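Local atomic coordinates of uncharacterized protein (Streptococcus thermophilus, PDB entry 2QZI), a protein that is of unknown function, a small cytosolic protein of the DUF1827 family whose helices accompany an antiparallel beta sheet and which binds sodium ions in the crystal. Residues T24-V29 with V40-P45; A34-V39 with K55-K60; E49-N54 with L94-F99. One frame throughout, in Å; residues are numbered along the deposited sequence.

Contact 1 of 3, residues T24-V29 with V40-P45. With NA (sodium ion), chain F; NA (sodium ion), chain E.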
ATOM      1  N   THR A  24     -13.155  -5.983  -6.747  1.00 73.26           N
ATOM      2  CA  THR A  24     -11.784  -6.448  -6.786  1.00 74.50           C
ATOM      3  C   THR A  24     -11.672  -7.660  -5.860  1.00 73.54           C
ATOM      4  O   THR A  24     -12.546  -7.877  -5.027  1.00 71.59           O
ATOM      5  CB  THR A  24     -10.958  -5.224  -6.315  1.00 75.21           C
ATOM      6  OG1 THR A  24     -10.309  -4.623  -7.442  1.00 79.72           O
ATOM      7  CG2 THR A  24     -10.054  -5.476  -5.233  1.00 71.65           C
ATOM      8  N   ASP A  25     -10.583  -8.412  -5.985  1.00 74.19           N
ATOM      9  CA  ASP A  25     -10.295  -9.530  -5.071  1.00 74.41           C
ATOM     10  C   ASP A  25      -9.874  -9.098  -3.653  1.00 73.34           C
ATOM     11  O   ASP A  25      -9.817  -9.925  -2.722  1.00 72.90           O
ATOM     12  CB  ASP A  25      -9.311 -10.561  -5.693  1.00 73.13           C
ATOM     13  CG  ASP A  25      -7.930  -9.992  -5.940  1.00 74.80           C
ATOM     14  OD1 ASP A  25      -7.734  -8.733  -5.921  1.00 76.45           O
ATOM     15  OD2 ASP A  25      -7.010 -10.815  -6.187  1.00 73.13           O
ATOM     16  N   ALA A  26      -9.640  -7.803  -3.456  1.00 74.22           N
ATOM     17  CA  ALA A  26      -9.307  -7.298  -2.116  1.00 73.49           C
ATOM     18  C   ALA A  26     -10.417  -7.621  -1.132  1.00 73.98           C
ATOM     19  O   ALA A  26     -11.567  -7.422  -1.442  1.00 74.62           O
ATOM     20  CB  ALA A  26      -9.044  -5.766  -2.139  1.00 73.98           C
ATOM     21  N   PHE A  27     -10.075  -8.159   0.032  1.00 73.69           N
ATOM     22  CA  PHE A  27     -11.003  -8.206   1.189  1.00 73.36           C
ATOM     23  C   PHE A  27     -10.627  -7.217   2.326  1.00 73.10           C
ATOM     24  O   PHE A  27     -11.409  -6.951   3.302  1.00 74.47           O
ATOM     25  CB  PHE A  27     -11.087  -9.653   1.696  1.00 72.38           C
ATOM     26  CG  PHE A  27      -9.767 -10.233   2.184  1.00 70.72           C
ATOM     27  CD1 PHE A  27      -9.194 -11.344   1.541  1.00 71.85           C
ATOM     28  CD2 PHE A  27      -9.175  -9.756   3.367  1.00 68.70           C
ATOM     29  CE1 PHE A  27      -8.023 -11.939   2.039  1.00 69.23           C
ATOM     30  CE2 PHE A  27      -8.034 -10.320   3.873  1.00 68.02           C
ATOM     31  CZ  PHE A  27      -7.425 -11.400   3.191  1.00 67.68           C
ATOM     32  N   LEU A  28      -9.459  -6.606   2.194  1.00 73.56           N
ATOM     33  CA  LEU A  28      -9.133  -5.463   3.064  0.50 73.82           C
ATOM     34  C   LEU A  28      -8.599  -4.312   2.218  1.00 73.43           C
ATOM     35  O   LEU A  28      -7.752  -4.519   1.327  1.00 73.85           O
ATOM     36  CB  LEU A  28      -8.103  -5.893   4.119  0.50 73.85           C
ATOM     37  CG  LEU A  28      -7.388  -4.859   4.975  0.50 74.51           C
ATOM     38  CD1 LEU A  28      -8.363  -4.116   5.919  0.50 75.08           C
ATOM     39  CD2 LEU A  28      -6.311  -5.611   5.773  0.50 75.91           C
ATOM     40  N   VAL A  29      -9.107  -3.122   2.479  1.00 73.34           N
ATOM     41  CA  VAL A  29      -8.699  -1.913   1.799  1.00 73.31           C
ATOM     42  C   VAL A  29      -8.571  -0.789   2.809  1.00 75.02           C
ATOM     43  O   VAL A  29      -9.527  -0.448   3.531  1.00 74.74           O
ATOM     44  CB  VAL A  29      -9.696  -1.437   0.716  1.00 73.45           C
ATOM     45  CG1 VAL A  29      -9.124  -0.171  -0.028  1.00 72.66           C
ATOM     46  CG2 VAL A  29     -10.076  -2.551  -0.318  1.00 73.99           C
ATOM     47  N   VAL A  40      -2.546   3.595  -0.660  1.00 75.23           N
ATOM     48  CA  VAL A  40      -3.654   2.614  -0.651  1.00 75.66           C
ATOM     49  C   VAL A  40      -3.060   1.265  -0.322  1.00 75.07           C
ATOM     50  O   VAL A  40      -2.097   0.884  -0.906  1.00 73.22           O
ATOM     51  CB  VAL A  40      -4.466   2.576  -1.987  1.00 75.23           C
ATOM     52  CG1 VAL A  40      -5.643   1.604  -1.833  1.00 75.78           C
ATOM     53  CG2 VAL A  40      -5.058   4.001  -2.232  1.00 75.78           C
ATOM     54  N   PHE A  41      -3.599   0.607   0.700  1.00 75.77           N
ATOM     55  CA  PHE A  41      -3.112  -0.714   1.131  1.00 75.50           C
ATOM     56  C   PHE A  41      -4.255  -1.722   1.046  1.00 76.01           C
ATOM     57  O   PHE A  41      -5.310  -1.484   1.621  1.00 76.34           O
ATOM     58  CB  PHE A  41      -2.702  -0.591   2.595  1.00 74.57           C
ATOM     59  CG  PHE A  41      -2.290  -1.888   3.248  1.00 75.33           C
ATOM     60  CD1 PHE A  41      -1.254  -2.671   2.706  1.00 73.32           C
ATOM     61  CD2 PHE A  41      -2.923  -2.334   4.408  1.00 75.67           C
ATOM     62  CE1 PHE A  41      -0.877  -3.855   3.324  1.00 75.13           C
ATOM     63  CE2 PHE A  41      -2.572  -3.566   5.023  1.00 75.89           C
ATOM     64  CZ  PHE A  41      -1.547  -4.321   4.465  1.00 75.21           C
ATOM     65  N   THR A  42      -3.989  -2.884   0.451  1.00 76.15           N
ATOM     66  CA  THR A  42      -4.978  -3.964   0.323  1.00 75.39           C
ATOM     67  C   THR A  42      -4.391  -5.355   0.598  1.00 74.10           C
ATOM     68  O   THR A  42      -3.204  -5.546   0.447  1.00 71.62           O
ATOM     69  CB  THR A  42      -5.570  -4.062  -1.124  1.00 75.47           C
ATOM     70  OG1 THR A  42      -4.608  -4.591  -2.039  1.00 77.52           O
ATOM     71  CG2 THR A  42      -6.102  -2.699  -1.695  1.00 72.54           C
ATOM     72  N   GLN A  43      -5.253  -6.294   1.034  1.00 72.86           N
ATOM     73  CA  GLN A  43      -4.973  -7.711   1.149  1.00 70.29           C
ATOM     74  C   GLN A  43      -6.061  -8.435   0.386  1.00 70.10           C
ATOM     75  O   GLN A  43      -7.197  -8.052   0.487  1.00 69.80           O
ATOM     76  CB  GLN A  43      -4.906  -8.268   2.573  1.00 68.36           C
ATOM     77  CG  GLN A  43      -4.262  -9.758   2.504  1.00 67.45           C
ATOM     78  CD  GLN A  43      -4.189 -10.411   3.842  1.00 71.04           C
ATOM     79  OE1 GLN A  43      -4.621  -9.809   4.827  1.00 69.06           O
ATOM     80  NE2 GLN A  43      -3.654 -11.649   3.908  1.00 67.57           N
ATOM     81  N   ALA A  44      -5.682  -9.500  -0.340  1.00 68.34           N
ATOM     82  CA  ALA A  44      -6.529 -10.356  -1.156  1.00 67.84           C
ATOM     83  C   ALA A  44      -5.911 -11.768  -1.049  1.00 69.02           C
ATOM     84  O   ALA A  44      -4.766 -11.886  -0.651  1.00 70.02           O
ATOM     85  CB  ALA A  44      -6.456  -9.916  -2.683  1.00 67.59           C
ATOM     86  N   PRO A  45      -6.661 -12.834  -1.403  1.00 67.54           N
ATOM     87  CA  PRO A  45      -5.947 -14.097  -1.498  1.00 68.77           C
ATOM     88  C   PRO A  45      -4.710 -13.926  -2.376  1.00 68.94           C
ATOM     89  O   PRO A  45      -4.810 -13.349  -3.455  1.00 70.50           O
ATOM     90  CB  PRO A  45      -6.987 -15.080  -2.176  1.00 65.81           C
ATOM     91  CG  PRO A  45      -8.364 -14.517  -1.658  1.00 67.67           C
ATOM     92  CD  PRO A  45      -8.101 -12.967  -1.716  1.00 68.13           C
TER
HETATM   93 NA    NA F 102      -4.227  -7.107  -2.385  1.00 45.56          NA
HETATM   94 NA    NA E 101     -13.389  -8.158  -2.797  1.00 57.09          NA
HETATM   95  O   HOH W   1      -6.888 -13.228  -5.456  1.00 43.68           O
HETATM   96  O   HOH W   2      -6.174  -7.012  -4.501  1.00 41.51           O
HETATM   97  O   HOH W   3     -13.695 -10.585  -3.072  1.00 59.14           O
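F27 holds its CG between the backbone N and the carbonyl carbon (chi1 61°), while Q43 has CG anti to its own N (chi1 -167°) and runs on extended, and the two side chains end up side by side, pointing the same way. The ring tip meets the amide, CZ of F27 lying 3.4 Å from CD of Q43, with ring and amide planes 48° apart. The carbonyl O of Q43 sits over the centre of one ring face, and CD of P45 reaches the ring edge.

That same oxygen is gripped twice, by F27 N at 2.9 Å and by L28 N at 3.2 Å, both donors in the carbonyl plane. Two residues thus face one, a classic beta bulge. Q43 N returns a bond to L28 O at 3.1 Å, and beyond the bulge V29 and T42 form a non-hydrogen-bonded pair.

Sodium ions flank the bulge. One is bound by the carbonyl oxygens of T24, A26 and L21 and by a water; the other takes OG1 of T42 at 2.6 Å, O of H47 and a water that also donates to OD1 of D25. OD2 of D25 bonds to H47.

At this open end of the beta hairpin 28-34/37-44, V29 packs on helix 14-23 through Q20 and L21, F41 meets the ring of F71 in helix 61-74, and strand 37-44 continues the sheet to strand 47-53.

Contact 2 of 3, residues A34-V39 with K55-K60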
ATOM      1  N   ALA A  34       0.954  10.140   3.930  1.00 78.55           N
ATOM      2  CA  ALA A  34       2.326  10.229   4.358  1.00 77.64           C
ATOM      3  C   ALA A  34       2.701  11.666   3.922  1.00 77.38           C
ATOM      4  O   ALA A  34       3.334  11.874   2.914  1.00 77.96           O
ATOM      5  CB  ALA A  34       3.135   9.121   3.646  1.00 77.63           C
ATOM      6  N   GLY A  35       2.231  12.665   4.665  1.00 77.28           N
ATOM      7  CA  GLY A  35       2.356  14.077   4.251  1.00 76.65           C
ATOM      8  C   GLY A  35       1.422  14.305   3.068  1.00 76.62           C
ATOM      9  O   GLY A  35       0.231  14.063   3.191  1.00 77.55           O
ATOM     10  N   ASN A  36       1.945  14.734   1.919  1.00 75.56           N
ATOM     11  CA  ASN A  36       1.103  14.878   0.716  1.00 74.88           C
ATOM     12  C   ASN A  36       1.122  13.673  -0.256  1.00 73.37           C
ATOM     13  O   ASN A  36       0.451  13.672  -1.285  1.00 72.70           O
ATOM     14  CB  ASN A  36       1.315  16.218  -0.008  1.00 76.29           C
ATOM     15  CG  ASN A  36       2.797  16.563  -0.249  1.00 78.05           C
ATOM     16  OD1 ASN A  36       3.639  15.707  -0.501  1.00 80.20           O
ATOM     17  ND2 ASN A  36       3.095  17.849  -0.195  1.00 80.17           N
ATOM     18  N   THR A  37       1.872  12.649   0.131  1.00 71.61           N
ATOM     19  CA  THR A  37       1.854  11.349  -0.493  1.00 70.08           C
ATOM     20  C   THR A  37       0.664  10.505  -0.022  1.00 70.75           C
ATOM     21  O   THR A  37       0.328  10.451   1.199  1.00 65.51           O
ATOM     22  CB  THR A  37       3.219  10.630  -0.240  1.00 70.87           C
ATOM     23  OG1 THR A  37       4.259  11.337  -0.921  1.00 68.58           O
ATOM     24  CG2 THR A  37       3.229   9.234  -0.780  1.00 67.82           C
ATOM     25  N   ASP A  38       0.019   9.833  -0.987  1.00 71.58           N
ATOM     26  CA  ASP A  38      -1.143   9.001  -0.668  1.00 73.72           C
ATOM     27  C   ASP A  38      -0.831   7.524  -0.835  1.00 74.12           C
ATOM     28  O   ASP A  38      -0.176   7.141  -1.770  1.00 73.30           O
ATOM     29  CB  ASP A  38      -2.310   9.253  -1.606  1.00 75.33           C
ATOM     30  CG  ASP A  38      -2.664  10.667  -1.736  1.00 79.04           C
ATOM     31  OD1 ASP A  38      -3.023  11.284  -0.714  1.00 82.24           O
ATOM     32  OD2 ASP A  38      -2.538  11.166  -2.901  1.00 87.81           O
ATOM     33  N   VAL A  39      -1.375   6.711   0.066  1.00 74.51           N
ATOM     34  CA  VAL A  39      -1.093   5.297   0.100  1.00 75.69           C
ATOM     35  C   VAL A  39      -2.446   4.620   0.160  1.00 75.05           C
ATOM     36  O   VAL A  39      -3.370   5.103   0.840  1.00 74.98           O
ATOM     37  CB  VAL A  39      -0.173   4.910   1.313  1.00 76.54           C
ATOM     38  CG1 VAL A  39       0.211   3.461   1.293  1.00 69.22           C
ATOM     39  CG2 VAL A  39       1.116   5.753   1.313  1.00 76.67           C
ATOM     40  N   LYS A  55       0.292  13.481  -6.143  1.00 81.87           N
ATOM     41  CA  LYS A  55      -0.217  14.340  -7.219  1.00 83.80           C
ATOM     42  C   LYS A  55       0.775  15.422  -7.709  1.00 84.91           C
ATOM     43  O   LYS A  55       0.874  15.686  -8.922  1.00 85.65           O
ATOM     44  CB  LYS A  55      -1.584  14.932  -6.794  1.00 85.05           C
ATOM     45  CG  LYS A  55      -2.605  13.825  -6.350  1.00 87.55           C
ATOM     46  CD  LYS A  55      -4.007  14.343  -6.032  1.00 94.31           C
ATOM     47  CE  LYS A  55      -4.087  15.015  -4.623  1.00 97.73           C
ATOM     48  NZ  LYS A  55      -4.462  14.018  -3.521  1.00101.36           N
ATOM     49  N   HIS A  56       1.554  15.988  -6.787  1.00 85.61           N
ATOM     50  CA  HIS A  56       2.414  17.157  -7.061  1.00 86.67           C
ATOM     51  C   HIS A  56       3.828  16.828  -7.573  1.00 86.92           C
ATOM     52  O   HIS A  56       4.384  17.554  -8.410  1.00 87.11           O
ATOM     53  CB  HIS A  56       2.538  18.018  -5.797  1.00 87.03           C
ATOM     54  CG  HIS A  56       1.313  17.998  -4.924  1.00 88.64           C
ATOM     55  ND1 HIS A  56       1.076  17.004  -3.990  1.00 90.98           N
ATOM     56  CD2 HIS A  56       0.258  18.851  -4.844  1.00 90.39           C
ATOM     57  CE1 HIS A  56      -0.073  17.248  -3.373  1.00 93.40           C
ATOM     58  NE2 HIS A  56      -0.583  18.371  -3.863  1.00 91.83           N
ATOM     59  N   ARG A  57       4.411  15.739  -7.078  1.00 86.58           N
ATOM     60  CA  ARG A  57       5.838  15.494  -7.263  1.00 85.73           C
ATOM     61  C   ARG A  57       6.093  14.023  -7.379  1.00 85.86           C
ATOM     62  O   ARG A  57       5.209  13.213  -7.104  1.00 85.70           O
ATOM     63  CB  ARG A  57       6.653  16.061  -6.086  1.00 85.76           C
ATOM     64  CG  ARG A  57       6.193  15.609  -4.679  1.00 84.46           C
ATOM     65  CD  ARG A  57       7.148  16.085  -3.560  1.00 81.27           C
ATOM     66  NE  ARG A  57       6.650  15.749  -2.218  1.00 78.12           N
ATOM     67  CZ  ARG A  57       6.671  14.523  -1.679  1.00 80.16           C
ATOM     68  NH1 ARG A  57       7.172  13.462  -2.369  1.00 74.19           N
ATOM     69  NH2 ARG A  57       6.166  14.341  -0.454  1.00 74.51           N
ATOM     70  N   ALA A  58       7.308  13.680  -7.798  1.00 85.29           N
ATOM     71  CA  ALA A  58       7.775  12.311  -7.748  1.00 84.55           C
ATOM     72  C   ALA A  58       7.882  11.870  -6.285  1.00 84.48           C
ATOM     73  O   ALA A  58       8.235  12.664  -5.417  1.00 84.31           O
ATOM     74  CB  ALA A  58       9.144  12.183  -8.474  1.00 84.58           C
ATOM     75  N   VAL A  59       7.553  10.609  -6.002  1.00 84.74           N
ATOM     76  CA  VAL A  59       7.817  10.082  -4.670  1.00 84.49           C
ATOM     77  C   VAL A  59       9.274   9.649  -4.525  1.00 84.44           C
ATOM     78  O   VAL A  59       9.823   8.877  -5.355  1.00 83.99           O
ATOM     79  CB  VAL A  59       6.743   9.044  -4.150  1.00 85.08           C
ATOM     80  CG1 VAL A  59       5.691   8.742  -5.186  1.00 85.67           C
ATOM     81  CG2 VAL A  59       7.367   7.815  -3.559  1.00 83.18           C
ATOM     82  N   LYS A  60       9.897  10.208  -3.488  1.00 83.38           N
ATOM     83  CA  LYS A  60      11.323  10.013  -3.196  1.00 83.55           C
ATOM     84  C   LYS A  60      11.651   8.604  -2.683  1.00 82.85           C
ATOM     85  O   LYS A  60      10.805   7.934  -2.111  1.00 82.08           O
ATOM     86  CB  LYS A  60      11.780  11.070  -2.170  1.00 83.90           C
ATOM     87  CG  LYS A  60      12.075  12.475  -2.753  1.00 85.78           C
ATOM     88  CD  LYS A  60      10.818  13.220  -3.196  1.00 87.16           C
ATOM     89  CE  LYS A  60      11.030  14.747  -3.160  1.00 90.55           C
ATOM     90  NZ  LYS A  60      10.875  15.307  -1.772  1.00 90.34           N
TER
HETATM   91  O   HOH W   4       5.077  15.406   1.998  1.00 55.71           O
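N36 reaches across to H56 and R57 from a type II' beta turn, A34 to T37, that joins strands 28-34 and 37-44. The turn is closed by A34 N to T37 O at 2.8 Å and by T37 N to A34 O. G35 occupies it with a positive phi of 71°, a conformation glycine readily adopts.

N36 carries CG between its backbone N and carbonyl carbon (chi1 49°). Its OD1 accepts from ND2 of N54 and takes a weak, bent bond from NH2 of R57 at 2.9 Å; the asparagine and arginine side chains cross at about a right angle. A water in the plane of the guanidinium, at its edge, accepts from the same NH2 and from N36 N, a second link between turn and arginine. On the H56 side, CB of N36 comes within 3.8 Å of CE1, oblique to the imidazole, whose ND1 is bonded to N54.

T37 places OG1 3.6 Å from NH2 of R57, but its stronger partner is E63 of helix 61-74, whose OE1 bonds T37 while OE2 forms a salt bridge with NH1 of R57. D38 closes the row with a long, weak salt bridge, its OD2 3.5 Å from NZ of K55; the lysine chain bends at its far end and crosses the aspartate at about a right angle.

The contact lies at the surface, where the loop from strand 47-53 passes the hairpin turn before K60, at the N-cap position of helix 61-74. T37 and V59 both touch I52, and V39 packs on I67 and F71.

Contact 3 of 3, residues E49-N54 with L94-F99; sequences ELLISN and LIEISF
L50 lays its CD1 against the edge of the F99 ring, 4.0 Å from CZ and near the ring plane, the two side chains crossing obliquely. I97 CG2 lies over one face of that phenyl, toward its rim. On the same side of the sheet, CD1 of I52 is 4.1 Å from CD1 of I97. CB of I52 is 4.4 Å from CB of I95. L50, I52 and I97 pack respectively on F71, I67 and L64 of helix 61-74.

The strands run antiparallel, 166° between their directions. Two hydrogen-bonded pairs hold them: L50 and I97 exchange bonds of 2.9 Å each way, I52 and I95 shorter ones of 2.7 Å, the latter nearly along the C=O axis.

The opposite face, with E49, L51, S53, L94, E96 and S98, is more polar. E49 bends at chi2 (-65°), which brings CD round towards S98, and OG of S98 donates to OE1 at 2.7 Å on its syn lone pair. OE2 is bonded to H47. Farther along, CD2 of L51 approaches CD1 of L94 and OE1 of E96.

The two faces therefore do different work. Aliphatic and aromatic groups make one a buried, apolar face, whereas on the other a carboxylate is shared between a serine and a histidine, bonds that would probably favour its charged form.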
ATOM      1  N   GLU A  49      -1.073  -5.518  -1.494  1.00 73.51           N
ATOM      2  CA  GLU A  49      -0.660  -4.509  -2.474  1.00 75.04           C
ATOM      3  C   GLU A  49      -0.435  -3.186  -1.764  1.00 75.09           C
ATOM      4  O   GLU A  49      -1.121  -2.914  -0.801  1.00 75.33           O
ATOM      5  CB  GLU A  49      -1.701  -4.349  -3.598  1.00 75.05           C
ATOM      6  CG  GLU A  49      -1.888  -5.604  -4.505  1.00 77.99           C
ATOM      7  CD  GLU A  49      -0.704  -6.007  -5.343  1.00 81.13           C
ATOM      8  OE1 GLU A  49       0.108  -5.117  -5.726  1.00 79.33           O
ATOM      9  OE2 GLU A  49      -0.608  -7.232  -5.632  1.00 80.84           O
ATOM     10  N   LEU A  50       0.581  -2.409  -2.156  1.00 74.99           N
ATOM     11  CA  LEU A  50       0.628  -0.979  -1.702  1.00 76.60           C
ATOM     12  C   LEU A  50       0.714  -0.155  -2.977  1.00 77.44           C
ATOM     13  O   LEU A  50       1.436  -0.571  -3.921  1.00 79.31           O
ATOM     14  CB  LEU A  50       1.890  -0.668  -0.893  1.00 75.20           C
ATOM     15  CG  LEU A  50       1.805  -0.853   0.597  1.00 76.83           C
ATOM     16  CD1 LEU A  50       3.247  -0.689   1.047  1.00 79.65           C
ATOM     17  CD2 LEU A  50       0.885   0.255   1.219  1.00 68.33           C
ATOM     18  N   LEU A  51      -0.136   0.852  -3.059  1.00 76.75           N
ATOM     19  CA  LEU A  51      -0.113   1.892  -4.130  1.00 78.97           C
ATOM     20  C   LEU A  51       0.241   3.254  -3.534  1.00 77.07           C
ATOM     21  O   LEU A  51      -0.478   3.774  -2.684  1.00 79.01           O
ATOM     22  CB  LEU A  51      -1.488   2.003  -4.838  1.00 79.24           C
ATOM     23  CG  LEU A  51      -1.758   0.653  -5.490  1.00 87.63           C
ATOM     24  CD1 LEU A  51      -2.768  -0.228  -4.679  1.00 91.48           C
ATOM     25  CD2 LEU A  51      -2.155   0.865  -6.938  1.00 92.63           C
ATOM     26  N   ILE A  52       1.362   3.796  -3.980  1.00 75.88           N
ATOM     27  CA  ILE A  52       1.977   4.982  -3.376  1.00 73.83           C
ATOM     28  C   ILE A  52       2.138   6.000  -4.503  1.00 73.87           C
ATOM     29  O   ILE A  52       2.717   5.705  -5.559  1.00 71.88           O
ATOM     30  CB  ILE A  52       3.356   4.693  -2.770  1.00 74.04           C
ATOM     31  CG1 ILE A  52       3.232   3.585  -1.700  1.00 74.82           C
ATOM     32  CG2 ILE A  52       4.057   5.998  -2.247  1.00 72.55           C
ATOM     33  CD1 ILE A  52       4.593   2.921  -1.417  1.00 78.14           C
ATOM     34  N   SER A  53       1.532   7.162  -4.300  1.00 72.46           N
ATOM     35  CA  SER A  53       1.459   8.161  -5.338  1.00 74.95           C
ATOM     36  C   SER A  53       1.449   9.565  -4.725  1.00 74.59           C
ATOM     37  O   SER A  53       1.168   9.740  -3.555  1.00 71.65           O
ATOM     38  CB  SER A  53       0.161   7.954  -6.114  1.00 75.15           C
ATOM     39  OG  SER A  53      -0.924   8.010  -5.202  1.00 79.30           O
ATOM     40  N   ASN A  54       1.780  10.553  -5.541  1.00 76.36           N
ATOM     41  CA  ASN A  54       1.851  11.921  -5.081  1.00 77.24           C
ATOM     42  C   ASN A  54       1.484  12.906  -6.178  1.00 78.98           C
ATOM     43  O   ASN A  54       2.282  13.164  -7.031  1.00 81.24           O
ATOM     44  CB  ASN A  54       3.266  12.214  -4.595  1.00 76.87           C
ATOM     45  CG  ASN A  54       3.347  13.521  -3.787  1.00 77.40           C
ATOM     46  OD1 ASN A  54       2.712  14.515  -4.116  1.00 75.92           O
ATOM     47  ND2 ASN A  54       4.097  13.491  -2.714  1.00 77.34           N
ATOM     48  N   LEU A  94       3.757   7.007  -9.599  1.00 75.46           N
ATOM     49  CA  LEU A  94       3.110   5.881  -9.003  1.00 76.04           C
ATOM     50  C   LEU A  94       4.101   4.753  -8.714  1.00 76.25           C
ATOM     51  O   LEU A  94       4.911   4.358  -9.587  1.00 75.64           O
ATOM     52  CB  LEU A  94       1.969   5.433  -9.918  1.00 76.09           C
ATOM     53  CG  LEU A  94       1.239   4.131  -9.592  1.00 79.87           C
ATOM     54  CD1 LEU A  94       0.530   4.157  -8.228  1.00 82.55           C
ATOM     55  CD2 LEU A  94       0.230   3.754 -10.685  1.00 83.31           C
ATOM     56  N   ILE A  95       4.049   4.267  -7.480  1.00 75.48           N
ATOM     57  CA  ILE A  95       4.758   3.084  -7.083  1.00 76.49           C
ATOM     58  C   ILE A  95       3.771   2.042  -6.548  1.00 76.13           C
ATOM     59  O   ILE A  95       2.887   2.340  -5.733  1.00 77.17           O
ATOM     60  CB  ILE A  95       5.885   3.373  -6.067  1.00 77.14           C
ATOM     61  CG1 ILE A  95       6.796   4.472  -6.604  1.00 74.74           C
ATOM     62  CG2 ILE A  95       6.754   2.108  -5.842  1.00 76.47           C
ATOM     63  CD1 ILE A  95       7.403   5.301  -5.501  1.00 78.51           C
ATOM     64  N   GLU A  96       3.958   0.840  -7.065  1.00 75.48           N
ATOM     65  CA  GLU A  96       3.140  -0.339  -6.840  1.00 76.42           C
ATOM     66  C   GLU A  96       4.034  -1.430  -6.285  1.00 74.48           C
ATOM     67  O   GLU A  96       4.909  -1.906  -6.967  1.00 73.18           O
ATOM     68  CB  GLU A  96       2.539  -0.825  -8.189  1.00 76.13           C
ATOM     69  CG  GLU A  96       1.710   0.305  -8.836  1.00 80.76           C
ATOM     70  CD  GLU A  96       1.195  -0.026 -10.212  1.00 88.44           C
ATOM     71  OE1 GLU A  96       0.032  -0.475 -10.256  1.00 92.84           O
ATOM     72  OE2 GLU A  96       1.918   0.187 -11.248  1.00 89.69           O
ATOM     73  N   ILE A  97       3.789  -1.808  -5.037  1.00 74.42           N
ATOM     74  CA  ILE A  97       4.513  -2.932  -4.436  1.00 74.81           C
ATOM     75  C   ILE A  97       3.563  -4.109  -4.206  1.00 74.55           C
ATOM     76  O   ILE A  97       2.531  -3.952  -3.566  1.00 73.38           O
ATOM     77  CB  ILE A  97       5.232  -2.568  -3.114  1.00 74.93           C
ATOM     78  CG1 ILE A  97       5.871  -1.177  -3.226  1.00 75.72           C
ATOM     79  CG2 ILE A  97       6.250  -3.678  -2.767  1.00 73.60           C
ATOM     80  CD1 ILE A  97       6.568  -0.683  -1.935  1.00 74.68           C
ATOM     81  N   SER A  98       3.922  -5.273  -4.746  1.00 73.07           N
ATOM     82  CA  SER A  98       3.117  -6.482  -4.593  1.00 73.83           C
ATOM     83  C   SER A  98       3.845  -7.400  -3.666  1.00 73.36           C
ATOM     84  O   SER A  98       5.047  -7.612  -3.827  1.00 72.94           O
ATOM     85  CB  SER A  98       2.928  -7.205  -5.931  1.00 75.19           C
ATOM     86  OG  SER A  98       2.374  -6.206  -6.795  1.00 79.25           O
ATOM     87  N   PHE A  99       3.093  -7.971  -2.733  1.00 71.68           N
ATOM     88  CA  PHE A  99       3.642  -8.891  -1.758  1.00 71.37           C
ATOM     89  C   PHE A  99       2.887 -10.236  -1.909  1.00 70.27           C
ATOM     90  O   PHE A  99       1.801 -10.415  -1.350  1.00 71.18           O
ATOM     91  CB  PHE A  99       3.467  -8.387  -0.332  1.00 69.43           C
ATOM     92  CG  PHE A  99       3.977  -6.954  -0.061  1.00 71.80           C
ATOM     93  CD1 PHE A  99       5.168  -6.756   0.632  1.00 73.66           C
ATOM     94  CD2 PHE A  99       3.233  -5.840  -0.417  1.00 70.01           C
ATOM     95  CE1 PHE A  99       5.644  -5.454   0.969  1.00 74.40           C
ATOM     96  CE2 PHE A  99       3.672  -4.526  -0.106  1.00 70.57           C
ATOM     97  CZ  PHE A  99       4.865  -4.327   0.619  1.00 74.69           C
TER

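Contact 3 lies nearest the centre of the chain and has one buried face; contacts 1 and 3 are both partly buried, contact 1 at one end of the sheet, and contact 2 is a surface contact on the other side of the centre from contact 1. Contacts 1 and 2 share strand 37-44; contact 3 uses its neighbour 47-53, and backbone bonds such as T42 O to E49 N and D38 N to S53 O join it to both. Regular pairing and apolar packing dominate contact 3. Contact 1 opens its pairing with a bulge and adds metal ligands, whereas contact 2 relies on polar and charged side chains, mostly through weak bonds and a water.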